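Long-range contact in regulatory protein YycH-like domain-containing protein (Eubacterium rectale, PDB 5COZ), which is of unknown function but is probably an exported lipoprotein with a YycH-like regulatory domain: residues D74-L79 with E105-D110. Sequence-based numbering, arbitrary orientation.
Sequences DKCYDL and EIYLWD
Tyr77 of helix 73-87 packs against both Tyr107 and Trp109, two alternate residues of strand 104-111 whose side chains rise from the same face of the sheet. Their large rings suit these positions because they span much of the 10.5 Å between the axes of segments 74-79 and 105-110. Trp109 turns the outer edge of its six-membered ring onto one face of Tyr77: CZ2 stands over the centre of the phenol ring, 3.7 Å from Tyr77 CE1, and the planes meet at 82°, an edge-to-face (T-shaped) pair. Toward Tyr107, Tyr77 CE1 approaches Tyr107 CE1 at 3.9 Å in an offset edge-to-face pair, the two side chains crossing at about a right angle. Tyr77 is therefore acceptor face to one neighbour and C-H edge to the other, a double role suited to an aromatic ring, with its electron-rich faces and positively polarised C-H rim. Its chi1 of -82° sets CG anti to the carbonyl carbon, and rotation about CB-CG then turns the face to Trp109 and the edge to Tyr107.

One residue earlier, Cys76 points toward the strand. With SG anti to its backbone N (chi1 -175°), the sulfur reaches Tyr107 CD2 at 3.5 Å and lies 4.3 Å from the ring centroid, an oblique sulfur-aromatic contact. A small, polarisable side chain suits this site, where the CA atoms of Cys76 and Tyr107 are 8.2 Å apart, the closest across the segments. SG also touches Trp109 CH2 more loosely, and Cys76 packs on Ile120 of the adjoining strand 116-120.

On the other side of the strand, strand 95-101 supplies His98, whose ring meets Tyr107, and Gln96. Helix and antiparallel sheet are thus probably joined here mainly by dispersion and aromatic electrostatics, with a weak Gln96 hydrogen bond serving the phenol oxygen of Tyr77 beside the apolar cluster.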
loop_
_atom_site.group_PDB
_atom_site.type_symbol
_atom_site.label_atom_id
_atom_site.label_comp_id
_atom_site.label_asym_id
_atom_site.label_seq_id
_atom_site.Cartn_x
_atom_site.Cartn_y
_atom_site.Cartn_z
ATOM N N ASP A 74 -21.382 -18.310 -2.525
ATOM C CA ASP A 74 -22.104 -17.329 -3.365
ATOM C C ASP A 74 -21.313 -16.036 -3.491
ATOM O O ASP A 74 -21.127 -15.517 -4.603
ATOM C CB ASP A 74 -23.486 -16.968 -2.777
ATOM C CG ASP A 74 -24.549 -18.047 -2.804
ATOM O OD1 ASP A 74 -24.523 -18.884 -3.736
ATOM O OD2 ASP A 74 -25.471 -17.999 -1.936
ATOM N N LYS A 75 -20.891 -15.480 -2.329
ATOM C CA LYS A 75 -20.130 -14.237 -2.296
ATOM C C LYS A 75 -18.822 -14.388 -3.034
ATOM O O LYS A 75 -18.365 -13.454 -3.696
ATOM C CB LYS A 75 -19.826 -13.821 -0.843
ATOM C CG LYS A 75 -21.010 -13.272 -0.075
ATOM C CD LYS A 75 -20.537 -12.917 1.331
ATOM C CE LYS A 75 -21.505 -12.035 2.057
ATOM N NZ LYS A 75 -21.047 -11.762 3.447
ATOM N N CYS A 76 -18.187 -15.574 -2.885
ATOM C CA CYS A 76 -16.925 -15.851 -3.543
ATOM C C CYS A 76 -17.101 -15.788 -5.059
ATOM O O CYS A 76 -16.307 -15.155 -5.763
ATOM C CB CYS A 76 -16.420 -17.217 -3.112
ATOM S SG CYS A 76 -14.792 -17.590 -3.779
ATOM N N TYR A 77 -18.134 -16.476 -5.570
ATOM C CA TYR A 77 -18.368 -16.514 -7.001
ATOM C C TYR A 77 -18.789 -15.146 -7.524
ATOM O O TYR A 77 -18.442 -14.815 -8.663
ATOM C CB TYR A 77 -19.397 -17.602 -7.362
ATOM C CG TYR A 77 -18.801 -18.998 -7.466
ATOM C CD1 TYR A 77 -18.022 -19.528 -6.430
ATOM C CD2 TYR A 77 -19.069 -19.810 -8.564
ATOM C CE1 TYR A 77 -17.500 -20.818 -6.504
ATOM C CE2 TYR A 77 -18.582 -21.116 -8.635
ATOM C CZ TYR A 77 -17.792 -21.610 -7.600
ATOM O OH TYR A 77 -17.331 -22.901 -7.681
ATOM N N ASP A 78 -19.498 -14.360 -6.702
ATOM C CA ASP A 78 -19.841 -12.988 -7.110
ATOM C C ASP A 78 -18.557 -12.163 -7.317
ATOM O O ASP A 78 -18.462 -11.421 -8.294
ATOM C CB ASP A 78 -20.750 -12.321 -6.067
ATOM C CG ASP A 78 -22.173 -12.854 -6.053
ATOM O OD1 ASP A 78 -22.601 -13.454 -7.074
ATOM O OD2 ASP A 78 -22.884 -12.601 -5.062
ATOM N N LEU A 79 -17.567 -12.324 -6.412
ATOM C CA LEU A 79 -16.297 -11.629 -6.559
ATOM C C LEU A 79 -15.565 -12.159 -7.820
ATOM O O LEU A 79 -15.022 -11.377 -8.620
ATOM C CB LEU A 79 -15.466 -11.827 -5.302
ATOM C CG LEU A 79 -14.051 -11.211 -5.348
ATOM C CD1 LEU A 79 -14.104 -9.706 -5.675
ATOM C CD2 LEU A 79 -13.309 -11.488 -4.022
ATOM N N GLU A 105 -10.939 -21.773 2.646
ATOM C CA GLU A 105 -11.333 -22.250 1.316
ATOM C C GLU A 105 -10.546 -21.508 0.246
ATOM O O GLU A 105 -10.332 -20.310 0.363
ATOM C CB GLU A 105 -12.851 -22.084 1.055
ATOM C CG GLU A 105 -13.772 -22.694 2.108
ATOM C CD GLU A 105 -13.466 -24.140 2.457
ATOM O OE1 GLU A 105 -13.267 -24.943 1.519
ATOM O OE2 GLU A 105 -13.372 -24.458 3.665
ATOM N N ILE A 106 -10.074 -22.230 -0.758
ATOM C CA ILE A 106 -9.307 -21.647 -1.865
ATOM C C ILE A 106 -9.980 -22.041 -3.169
ATOM O O ILE A 106 -10.177 -23.232 -3.420
ATOM C CB ILE A 106 -7.839 -22.172 -1.813
ATOM C CG1 ILE A 106 -7.158 -21.815 -0.468
ATOM C CG2 ILE A 106 -7.002 -21.699 -3.032
ATOM C CD1 ILE A 106 -6.029 -22.772 -0.069
ATOM N N TYR A 107 -10.369 -21.042 -3.975
ATOM C CA TYR A 107 -11.006 -21.287 -5.265
ATOM C C TYR A 107 -10.154 -20.759 -6.369
ATOM O O TYR A 107 -9.666 -19.626 -6.282
ATOM C CB TYR A 107 -12.376 -20.626 -5.347
ATOM C CG TYR A 107 -13.408 -21.268 -4.470
ATOM C CD1 TYR A 107 -14.201 -22.311 -4.943
ATOM C CD2 TYR A 107 -13.604 -20.837 -3.160
ATOM C CE1 TYR A 107 -15.183 -22.883 -4.148
ATOM C CE2 TYR A 107 -14.586 -21.406 -2.350
ATOM C CZ TYR A 107 -15.365 -22.437 -2.848
ATOM O OH TYR A 107 -16.341 -23.009 -2.063
ATOM N N LEU A 108 -10.010 -21.547 -7.425
ATOM C CA LEU A 108 -9.227 -21.167 -8.590
ATOM C C LEU A 108 -10.016 -21.321 -9.854
ATOM O O LEU A 108 -10.767 -22.291 -10.006
ATOM C CB LEU A 108 -7.951 -22.038 -8.716
ATOM C CG LEU A 108 -7.084 -22.181 -7.445
ATOM C CD1 LEU A 108 -5.880 -23.053 -7.720
ATOM C CD2 LEU A 108 -6.571 -20.848 -6.961
ATOM N N TRP A 109 -9.784 -20.417 -10.810
ATOM C CA TRP A 109 -10.343 -20.505 -12.165
ATOM C C TRP A 109 -9.198 -20.276 -13.119
ATOM O O TRP A 109 -8.537 -19.240 -13.041
ATOM C CB TRP A 109 -11.466 -19.485 -12.416
ATOM C CG TRP A 109 -12.703 -19.769 -11.643
ATOM C CD1 TRP A 109 -13.809 -20.442 -12.084
ATOM C CD2 TRP A 109 -12.969 -19.395 -10.295
ATOM N NE1 TRP A 109 -14.750 -20.508 -11.088
ATOM C CE2 TRP A 109 -14.282 -19.830 -9.992
ATOM C CE3 TRP A 109 -12.254 -18.657 -9.323
ATOM C CZ2 TRP A 109 -14.884 -19.583 -8.751
ATOM C CZ3 TRP A 109 -12.864 -18.391 -8.104
ATOM C CH2 TRP A 109 -14.147 -18.891 -7.815
ATOM N N ASP A 110 -8.940 -21.236 -13.995
ATOM C CA ASP A 110 -7.812 -21.116 -14.900
ATOM C C ASP A 110 -8.214 -21.325 -16.337
ATOM O O ASP A 110 -8.964 -22.251 -16.652
ATOM C CB ASP A 110 -6.764 -22.185 -14.509
ATOM C CG ASP A 110 -6.073 -21.871 -13.204
ATOM O OD1 ASP A 110 -5.163 -21.023 -13.212
ATOM O OD2 ASP A 110 -6.487 -22.427 -12.161
#